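PDB 2EG4: probable thiosulfate sulfurtransferase from Thermus thermophilus, which probably transfers sulfur from thiosulfate to an acceptor such as cyanide, as in the rhodanese family, and binds a zinc ion. Local coordinates for residues P183-G194 with G208-H219; L47-F55 with F80-E88. All coordinates share one frame; numbering follows the deposited sequence.

Contact 1. Residues P183-G194 with G208-H219; sequences PGQEVGVYCHSG and GVRARNYLGSMH. With ZN (zinc ion), chain C; SO4 (sulfate ion), chain D.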
loop_
_atom_site.group_PDB
_atom_site.type_symbol
_atom_site.label_atom_id
_atom_site.label_comp_id
_atom_site.label_asym_id
_atom_site.label_seq_id
_atom_site.Cartn_x
_atom_site.Cartn_y
_atom_site.Cartn_z
ATOM N N PRO A 183 -2.024 1.368 -20.906
ATOM C CA PRO A 183 -0.961 2.193 -20.338
ATOM C C PRO A 183 -1.299 3.677 -20.362
ATOM O O PRO A 183 -1.926 4.169 -21.304
ATOM C CB PRO A 183 0.237 1.853 -21.214
ATOM C CG PRO A 183 0.005 0.407 -21.523
ATOM C CD PRO A 183 -1.472 0.374 -21.848
ATOM N N GLY A 184 -0.897 4.379 -19.308
ATOM C CA GLY A 184 -1.142 5.801 -19.221
ATOM C C GLY A 184 -2.488 6.208 -18.663
ATOM O O GLY A 184 -2.673 7.371 -18.318
ATOM N N GLN A 185 -3.423 5.265 -18.572
ATOM C CA GLN A 185 -4.757 5.542 -18.055
ATOM C C GLN A 185 -4.793 5.786 -16.551
ATOM O O GLN A 185 -4.158 5.059 -15.787
ATOM C CB GLN A 185 -5.703 4.381 -18.379
ATOM C CG GLN A 185 -7.141 4.630 -17.960
ATOM C CD GLN A 185 -8.118 3.698 -18.650
ATOM O OE1 GLN A 185 -7.725 2.858 -19.459
ATOM N NE2 GLN A 185 -9.406 3.844 -18.335
ATOM N N GLU A 186 -5.546 6.807 -16.147
ATOM C CA GLU A 186 -5.705 7.159 -14.738
ATOM C C GLU A 186 -6.719 6.217 -14.106
ATOM O O GLU A 186 -7.872 6.152 -14.531
ATOM C CB GLU A 186 -6.221 8.591 -14.591
ATOM C CG GLU A 186 -5.229 9.663 -14.973
ATOM C CD GLU A 186 -4.099 9.801 -13.965
ATOM O OE1 GLU A 186 -4.352 9.597 -12.753
ATOM O OE2 GLU A 186 -2.970 10.122 -14.387
ATOM N N VAL A 187 -6.294 5.503 -13.076
ATOM C CA VAL A 187 -7.184 4.565 -12.408
ATOM C C VAL A 187 -6.999 4.734 -10.914
ATOM O O VAL A 187 -5.873 4.836 -10.444
ATOM C CB VAL A 187 -6.823 3.117 -12.768
ATOM C CG1 VAL A 187 -7.849 2.153 -12.163
ATOM C CG2 VAL A 187 -6.759 2.966 -14.284
ATOM N N GLY A 188 -8.103 4.792 -10.190
ATOM C CA GLY A 188 -8.027 4.912 -8.747
ATOM C C GLY A 188 -8.395 3.546 -8.204
ATOM O O GLY A 188 -9.152 2.801 -8.831
ATOM N N VAL A 189 -7.814 3.180 -7.068
ATOM C CA VAL A 189 -8.131 1.901 -6.468
ATOM C C VAL A 189 -8.380 2.090 -4.986
ATOM O O VAL A 189 -7.752 2.938 -4.357
ATOM C CB VAL A 189 -6.982 0.868 -6.643
ATOM C CG1 VAL A 189 -6.927 0.384 -8.098
ATOM C CG2 VAL A 189 -5.660 1.476 -6.269
ATOM N N TYR A 190 -9.311 1.323 -4.432
ATOM C CA TYR A 190 -9.586 1.434 -3.001
ATOM C C TYR A 190 -10.138 0.131 -2.444
ATOM O O TYR A 190 -10.478 -0.797 -3.189
ATOM C CB TYR A 190 -10.591 2.574 -2.738
ATOM C CG TYR A 190 -12.035 2.205 -3.010
ATOM C CD1 TYR A 190 -12.824 1.641 -2.014
ATOM C CD2 TYR A 190 -12.614 2.448 -4.254
ATOM C CE1 TYR A 190 -14.160 1.332 -2.229
ATOM C CE2 TYR A 190 -13.969 2.138 -4.489
ATOM C CZ TYR A 190 -14.731 1.587 -3.472
ATOM O OH TYR A 190 -16.063 1.284 -3.645
ATOM N N CYS A 191 -10.184 0.047 -1.118
ATOM C CA CYS A 191 -10.745 -1.117 -0.434
ATOM C C CYS A 191 -11.168 -0.692 0.967
ATOM O O CYS A 191 -11.837 0.325 1.085
ATOM C CB CYS A 191 -9.752 -2.276 -0.411
ATOM S SG CYS A 191 -8.124 -1.881 0.225
ATOM N N HIS A 192 -10.791 -1.429 2.025
ATOM C CA HIS A 192 -11.192 -1.031 3.376
ATOM C C HIS A 192 -10.247 0.005 3.970
ATOM O O HIS A 192 -10.679 1.056 4.430
ATOM C CB HIS A 192 -11.264 -2.233 4.316
ATOM C CG HIS A 192 -11.642 -1.865 5.717
ATOM N ND1 HIS A 192 -10.845 -2.162 6.803
ATOM C CD2 HIS A 192 -12.703 -1.178 6.206
ATOM C CE1 HIS A 192 -11.397 -1.674 7.898
ATOM N NE2 HIS A 192 -12.523 -1.071 7.564
ATOM N N SER A 193 -8.945 -0.280 3.964
ATOM C CA SER A 193 -8.022 0.692 4.504
ATOM C C SER A 193 -6.788 0.817 3.633
ATOM O O SER A 193 -5.702 1.127 4.119
ATOM C CB SER A 193 -7.631 0.370 5.956
ATOM O OG SER A 193 -6.952 -0.881 6.068
ATOM N N GLY A 194 -6.974 0.551 2.341
ATOM C CA GLY A 194 -5.903 0.711 1.359
ATOM C C GLY A 194 -4.836 -0.357 1.216
ATOM O O GLY A 194 -3.843 -0.124 0.548
ATOM N N GLY A 208 2.118 -0.136 -16.468
ATOM C CA GLY A 208 2.064 1.163 -17.114
ATOM C C GLY A 208 0.845 2.027 -16.858
ATOM O O GLY A 208 0.743 3.127 -17.410
ATOM N N VAL A 209 -0.074 1.537 -16.032
ATOM C CA VAL A 209 -1.289 2.280 -15.700
ATOM C C VAL A 209 -1.015 3.279 -14.577
ATOM O O VAL A 209 -0.317 2.964 -13.620
ATOM C CB VAL A 209 -2.405 1.312 -15.260
ATOM C CG1 VAL A 209 -3.560 2.084 -14.648
ATOM C CG2 VAL A 209 -2.875 0.496 -16.462
ATOM N N ARG A 210 -1.555 4.489 -14.702
ATOM C CA ARG A 210 -1.347 5.505 -13.679
ATOM C C ARG A 210 -2.335 5.305 -12.530
ATOM O O ARG A 210 -3.313 6.055 -12.358
ATOM C CB ARG A 210 -1.483 6.897 -14.296
ATOM C CG ARG A 210 -0.342 7.217 -15.277
ATOM C CD ARG A 210 -0.564 8.527 -16.023
ATOM N NE ARG A 210 0.438 8.725 -17.068
ATOM C CZ ARG A 210 0.264 9.507 -18.132
ATOM N NH1 ARG A 210 -0.876 10.169 -18.294
ATOM N NH2 ARG A 210 1.222 9.616 -19.044
ATOM N N ALA A 211 -2.075 4.276 -11.742
ATOM C CA ALA A 211 -2.934 3.970 -10.603
ATOM C C ALA A 211 -2.594 4.846 -9.384
ATOM O O ALA A 211 -1.436 5.148 -9.126
ATOM C CB ALA A 211 -2.799 2.497 -10.242
ATOM N N ARG A 212 -3.625 5.261 -8.652
ATOM C CA ARG A 212 -3.469 6.095 -7.454
ATOM C C ARG A 212 -4.296 5.395 -6.393
ATOM O O ARG A 212 -5.409 4.948 -6.664
ATOM C CB ARG A 212 -4.033 7.494 -7.678
ATOM C CG ARG A 212 -3.316 8.312 -8.725
ATOM C CD ARG A 212 -4.108 9.589 -8.963
ATOM N NE ARG A 212 -4.175 10.404 -7.755
ATOM C CZ ARG A 212 -4.900 11.513 -7.640
ATOM N NH1 ARG A 212 -5.629 11.942 -8.662
ATOM N NH2 ARG A 212 -4.890 12.199 -6.504
ATOM N N ASN A 213 -3.763 5.331 -5.175
ATOM C CA ASN A 213 -4.381 4.597 -4.072
ATOM C C ASN A 213 -5.157 5.466 -3.095
ATOM O O ASN A 213 -4.597 6.388 -2.519
ATOM C CB ASN A 213 -3.244 3.855 -3.323
ATOM C CG ASN A 213 -3.737 2.785 -2.331
ATOM O OD1 ASN A 213 -2.984 2.359 -1.424
ATOM N ND2 ASN A 213 -4.939 2.323 -2.509
ATOM N N TYR A 214 -6.437 5.151 -2.908
ATOM C CA TYR A 214 -7.289 5.878 -1.967
ATOM C C TYR A 214 -7.009 5.224 -0.627
ATOM O O TYR A 214 -7.715 4.315 -0.195
ATOM C CB TYR A 214 -8.780 5.732 -2.315
ATOM C CG TYR A 214 -9.701 6.375 -1.286
ATOM C CD1 TYR A 214 -9.245 7.391 -0.449
ATOM C CD2 TYR A 214 -11.012 5.938 -1.132
ATOM C CE1 TYR A 214 -10.079 7.944 0.535
ATOM C CE2 TYR A 214 -11.847 6.481 -0.175
ATOM C CZ TYR A 214 -11.367 7.484 0.666
ATOM O OH TYR A 214 -12.183 7.991 1.643
ATOM N N LEU A 215 -5.969 5.727 0.034
ATOM C CA LEU A 215 -5.533 5.169 1.305
ATOM C C LEU A 215 -6.608 5.171 2.392
ATOM O O LEU A 215 -6.740 4.189 3.117
ATOM C CB LEU A 215 -4.273 5.906 1.756
ATOM C CG LEU A 215 -3.562 5.368 2.988
ATOM C CD1 LEU A 215 -3.215 3.880 2.814
ATOM C CD2 LEU A 215 -2.325 6.204 3.211
ATOM N N GLY A 216 -7.388 6.249 2.502
ATOM C CA GLY A 216 -8.447 6.276 3.510
ATOM C C GLY A 216 -9.438 5.159 3.280
ATOM O O GLY A 216 -9.967 4.508 4.223
ATOM N N SER A 217 -9.699 4.922 2.000
ATOM C CA SER A 217 -10.601 3.870 1.552
ATOM C C SER A 217 -11.981 3.901 2.197
ATOM O O SER A 217 -12.414 4.934 2.710
ATOM C CB SER A 217 -9.969 2.489 1.753
ATOM O OG SER A 217 -9.151 2.143 0.645
ATOM N N MET A 218 -12.679 2.768 2.145
ATOM C CA MET A 218 -14.046 2.671 2.679
ATOM C C MET A 218 -14.201 3.007 4.173
ATOM O O MET A 218 -15.226 3.557 4.591
ATOM C CB MET A 218 -14.611 1.271 2.384
ATOM C CG MET A 218 -16.097 1.242 2.052
ATOM S SD MET A 218 -16.559 2.238 0.570
ATOM C CE MET A 218 -18.204 2.672 1.068
ATOM N N HIS A 219 -13.201 2.692 4.987
ATOM C CA HIS A 219 -13.314 3.037 6.401
ATOM C C HIS A 219 -13.458 4.555 6.540
ATOM O O HIS A 219 -14.390 5.043 7.186
ATOM C CB HIS A 219 -12.091 2.544 7.193
ATOM C CG HIS A 219 -12.233 2.710 8.674
ATOM N ND1 HIS A 219 -12.820 1.755 9.477
ATOM C CD2 HIS A 219 -11.905 3.738 9.492
ATOM C CE1 HIS A 219 -12.848 2.188 10.725
ATOM N NE2 HIS A 219 -12.300 3.388 10.761
HETATM ZN ZN ZN C . -13.722 -0.120 8.998
HETATM S S SO4 D . -8.098 -3.945 3.044
HETATM O O1 SO4 D . -8.312 -4.710 4.317
HETATM O O2 SO4 D . -9.417 -3.779 2.350
HETATM O O3 SO4 D . -7.513 -2.600 3.357
HETATM O O4 SO4 D . -7.158 -4.705 2.154
HETATM O O HOH W 1 -5.485 7.794 -11.027
HETATM O O HOH W 2 -2.653 11.593 -16.528
HETATM O O HOH W 3 -5.363 11.765 -11.250
#
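Val187 bonds through its backbone N and O to Arg210 O and Arg212 N, and Val189 likewise to Arg212 O and Tyr214 N, all at 2.9 to 3.1 Å, joining strand 186-190 to strand 210-213. The register is parallel, with the short axes 4.6 Å apart and crossing at -28°. Before the ladder, Gly184 N bonds to Gly208 O, in the Schellman turn that ends the intervening helix. Beyond it, hydrogen bonds tie the loop after strand 186-190 to residues 217-219. Ser217 OG accepts a nearly straight bond from Cys191 N at 2.9 Å and donates to Tyr214 O. An alanine here would remove that hydroxyl and is likely to leave both backbone groups without this partner. Met218 N and His219 N bond to Cys191 O and His192 O.

Packing along the strands is tight where Val187 CG2 meets Val209 CG1 at 3.3 Å. Further on, Met218 SD lies obliquely beside Tyr190 CE1, a Met-aromatic contact; Tyr190 OH bonds to Ile158 N and Ser161 OG.

These strands and helix 195-206 form a beta-alpha-beta crossover of the rhodanese fold, with 210-213 at the sheet edge. The turn after strand 186-190 probably corresponds, as in other rhodanese domains, to the active-site loop; here His192 N, 2.7 Å from sulfate O2, and Ser193 N grip a sulfate, probably a crystallisation ion, that Ala195 and Arg196 also hold.

Between the two segments the charges meet only at a distance or through water. Glu186 OE2 stays 4.4 Å from Arg210 NH1, beyond a salt bridge, while a water links Glu186 OE1 to Arg212 NH1; Arg212 NH2 hydrogen-bonds to Leu122 O and forms a salt bridge with Glu127.

With CG anti to the backbone N (chi1 179°), His192 reaches alongside His219; His192 NE2 and His219 ND1 each bind zinc at 2.1 Å, their ring planes 86° apart. Cys151 and Cys152 complete the site.

Contact 2. Residues L47-F55 with F80-E88; sequences LEGGLTELF and FFLGLGGLE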
loop_
_atom_site.group_PDB
_atom_site.type_symbol
_atom_site.label_atom_id
_atom_site.label_comp_id
_atom_site.label_asym_id
_atom_site.label_seq_id
_atom_site.Cartn_x
_atom_site.Cartn_y
_atom_site.Cartn_z
ATOM N N LEU A 47 0.947 13.001 8.316
ATOM C CA LEU A 47 1.414 11.726 7.759
ATOM C C LEU A 47 2.854 11.850 7.296
ATOM O O LEU A 47 3.682 10.983 7.563
ATOM C CB LEU A 47 0.523 11.310 6.596
ATOM C CG LEU A 47 0.986 10.080 5.803
ATOM C CD1 LEU A 47 1.174 8.859 6.736
ATOM C CD2 LEU A 47 -0.084 9.781 4.785
ATOM N N GLU A 48 3.160 12.930 6.595
ATOM C CA GLU A 48 4.527 13.143 6.132
ATOM C C GLU A 48 5.489 13.213 7.318
ATOM O O GLU A 48 6.573 12.639 7.256
ATOM C CB GLU A 48 4.586 14.426 5.299
ATOM C CG GLU A 48 5.935 14.736 4.674
ATOM C CD GLU A 48 5.900 16.039 3.896
ATOM O OE1 GLU A 48 5.730 15.998 2.656
ATOM O OE2 GLU A 48 6.033 17.107 4.534
ATOM N N GLY A 49 5.092 13.905 8.397
ATOM C CA GLY A 49 5.950 14.010 9.573
ATOM C C GLY A 49 6.161 12.659 10.237
ATOM O O GLY A 49 7.268 12.339 10.694
ATOM N N GLY A 50 5.098 11.867 10.287
ATOM C CA GLY A 50 5.165 10.537 10.882
ATOM C C GLY A 50 6.099 9.648 10.070
ATOM O O GLY A 50 6.852 8.839 10.633
ATOM N N LEU A 51 6.064 9.796 8.748
ATOM C CA LEU A 51 6.959 9.008 7.898
ATOM C C LEU A 51 8.400 9.471 8.120
ATOM O O LEU A 51 9.310 8.659 8.174
ATOM C CB LEU A 51 6.570 9.144 6.429
ATOM C CG LEU A 51 5.254 8.432 6.077
ATOM C CD1 LEU A 51 4.734 8.856 4.704
ATOM C CD2 LEU A 51 5.492 6.919 6.073
ATOM N N THR A 52 8.616 10.775 8.263
ATOM C CA THR A 52 9.985 11.253 8.518
ATOM C C THR A 52 10.547 10.603 9.777
ATOM O O THR A 52 11.691 10.137 9.798
ATOM C CB THR A 52 10.029 12.776 8.745
ATOM O OG1 THR A 52 9.807 13.443 7.507
ATOM C CG2 THR A 52 11.391 13.203 9.264
ATOM N N GLU A 53 9.739 10.576 10.830
ATOM C CA GLU A 53 10.172 10.014 12.104
ATOM C C GLU A 53 10.489 8.534 11.954
ATOM O O GLU A 53 11.481 8.040 12.490
ATOM C CB GLU A 53 9.093 10.199 13.165
ATOM C CG GLU A 53 9.376 9.483 14.464
ATOM C CD GLU A 53 10.658 9.949 15.148
ATOM O OE1 GLU A 53 11.178 11.030 14.804
ATOM O OE2 GLU A 53 11.139 9.225 16.046
ATOM N N LEU A 54 9.637 7.844 11.211
ATOM C CA LEU A 54 9.817 6.415 10.971
ATOM C C LEU A 54 11.076 6.151 10.163
ATOM O O LEU A 54 11.867 5.259 10.497
ATOM C CB LEU A 54 8.601 5.871 10.226
ATOM C CG LEU A 54 8.635 4.379 9.867
ATOM C CD1 LEU A 54 8.548 3.510 11.113
ATOM C CD2 LEU A 54 7.453 4.087 8.956
ATOM N N PHE A 55 11.256 6.913 9.091
ATOM C CA PHE A 55 12.426 6.760 8.236
ATOM C C PHE A 55 13.712 6.992 9.028
ATOM O O PHE A 55 14.682 6.246 8.885
ATOM C CB PHE A 55 12.378 7.750 7.077
ATOM C CG PHE A 55 11.228 7.540 6.109
ATOM C CD1 PHE A 55 10.328 6.493 6.262
ATOM C CD2 PHE A 55 11.077 8.397 5.022
ATOM C CE1 PHE A 55 9.277 6.301 5.335
ATOM C CE2 PHE A 55 10.048 8.218 4.105
ATOM C CZ PHE A 55 9.146 7.170 4.256
ATOM N N PHE A 80 3.797 0.923 0.057
ATOM C CA PHE A 80 3.049 2.095 -0.364
ATOM C C PHE A 80 3.374 3.282 0.542
ATOM O O PHE A 80 3.618 4.384 0.056
ATOM C CB PHE A 80 1.551 1.837 -0.347
ATOM C CG PHE A 80 0.754 3.013 -0.847
ATOM C CD1 PHE A 80 0.781 3.359 -2.201
ATOM C CD2 PHE A 80 0.069 3.831 0.046
ATOM C CE1 PHE A 80 0.140 4.510 -2.653
ATOM C CE2 PHE A 80 -0.580 4.990 -0.403
ATOM C CZ PHE A 80 -0.540 5.325 -1.748
ATOM N N PHE A 81 3.390 3.066 1.844
ATOM C CA PHE A 81 3.732 4.168 2.749
ATOM C C PHE A 81 5.164 4.658 2.519
ATOM O O PHE A 81 5.420 5.862 2.496
ATOM C CB PHE A 81 3.606 3.726 4.215
ATOM C CG PHE A 81 2.214 3.806 4.759
ATOM C CD1 PHE A 81 1.625 5.046 5.009
ATOM C CD2 PHE A 81 1.510 2.661 5.066
ATOM C CE1 PHE A 81 0.343 5.126 5.567
ATOM C CE2 PHE A 81 0.223 2.717 5.632
ATOM C CZ PHE A 81 -0.362 3.965 5.884
ATOM N N LEU A 82 6.124 3.731 2.385
ATOM C CA LEU A 82 7.502 4.178 2.203
ATOM C C LEU A 82 7.673 4.958 0.896
ATOM O O LEU A 82 8.365 5.981 0.875
ATOM C CB LEU A 82 8.460 2.972 2.283
ATOM C CG LEU A 82 9.033 2.686 3.688
ATOM C CD1 LEU A 82 7.942 2.718 4.726
ATOM C CD2 LEU A 82 9.767 1.331 3.717
ATOM N N GLY A 83 7.032 4.492 -0.176
ATOM C CA GLY A 83 7.126 5.186 -1.454
ATOM C C GLY A 83 6.397 6.528 -1.391
ATOM O O GLY A 83 6.805 7.521 -1.995
ATOM N N LEU A 84 5.295 6.545 -0.660
ATOM C CA LEU A 84 4.501 7.770 -0.486
ATOM C C LEU A 84 5.308 8.842 0.255
ATOM O O LEU A 84 5.072 10.046 0.089
ATOM C CB LEU A 84 3.222 7.431 0.282
ATOM C CG LEU A 84 2.286 8.606 0.631
ATOM C CD1 LEU A 84 1.743 9.268 -0.635
ATOM C CD2 LEU A 84 1.143 8.081 1.478
ATOM N N GLY A 85 6.256 8.401 1.076
ATOM C CA GLY A 85 7.112 9.320 1.799
ATOM C C GLY A 85 8.282 9.773 0.949
ATOM O O GLY A 85 9.168 10.476 1.447
ATOM N N GLY A 86 8.314 9.339 -0.312
ATOM C CA GLY A 86 9.379 9.749 -1.217
ATOM C C GLY A 86 10.584 8.837 -1.388
ATOM O O GLY A 86 11.547 9.199 -2.068
ATOM N N LEU A 87 10.571 7.675 -0.751
ATOM C CA LEU A 87 11.693 6.748 -0.910
ATOM C C LEU A 87 11.534 5.946 -2.188
ATOM O O LEU A 87 10.417 5.704 -2.639
ATOM C CB LEU A 87 11.744 5.775 0.259
ATOM C CG LEU A 87 12.119 6.336 1.620
ATOM C CD1 LEU A 87 11.916 5.256 2.679
ATOM C CD2 LEU A 87 13.562 6.808 1.585
ATOM N N GLU A 88 12.660 5.547 -2.784
ATOM C CA GLU A 88 12.638 4.713 -3.975
ATOM C C GLU A 88 12.473 3.296 -3.413
ATOM O O GLU A 88 13.286 2.856 -2.621
ATOM C CB GLU A 88 13.960 4.846 -4.735
ATOM C CG GLU A 88 14.152 6.243 -5.330
ATOM C CD GLU A 88 12.953 6.680 -6.178
ATOM O OE1 GLU A 88 12.573 5.925 -7.104
ATOM O OE2 GLU A 88 12.397 7.777 -5.919
#
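Leu51 and Gly85 mark the nearest backbone approach, 6.1 Å between their CA atoms, where the axes of helix segments 47-55 and 80-84 pass 10.3 Å apart at 102°, close to perpendicular. No hydrogen bond crosses; the contact is apolar packing.

Phe55 carries the largest share. Its CG lies anti to the carbonyl carbon (chi1 -64°), and the ring reaches to the end of the second helix. Leu87 CD1 sits over one face, 3.7 Å from the ring centroid and only 10° off the normal, which defines a CH-pi contact. Leu51 O, one turn earlier in the same helix, lies over the opposite face toward the rim. At the edge, Phe55 CE2 comes 3.6 Å from Gly85 O, and on the other flank Phe55 CE1 touches Leu82 CD1 at 3.9 Å, the two side chains passing alongside with opposite headings.

Gly85 permits this close fit: a beta carbon on it would run into Phe55 CZ. Leu51 CD1 settles on the same glycine, 3.8 Å from Gly85 CA, while its CD2 branch faces Phe81 O and CB. Leu47 splits its two methyls at the far end of the contact, CD2 lying 3.9 Å from Leu84 CD2 and CD1 against Phe81 CE1, crossing both partners at about a right angle.

The second helix closes with a Schellman motif at Gly86, after which Leu87 leads into strand 89-92. Leu82 of helix 73-84 and Leu87 just beyond it also touch strand 64-67, so the end of this helix packs on both helix 41-57 and the parallel sheet, consistent with the alpha/beta architecture of a rhodanese domain.

How the contacts relate
From the N terminus, contact 2 closes first: helix 41-57 leads through strand 64-67 into helix 73-84, whose end returns to segment 47-55. Contact 1 follows much later, bringing 208-219 back beside 183-194 around helix 195-206. The two closures are in series, neither nested nor crossed, and fall in different rhodanese-like sequence ranges. Contact 2 ties helix to helix in the first range; contact 1 ties strand to strand and brings together two zinc ligands in the second. Their centres are 18 Å apart, yet they touch: Asn213 CB packs on Phe80 CZ at 3.5 Å and Leu215 CD2 on Phe81 CE1 at 3.7 Å, so helix 73-84 bridges both.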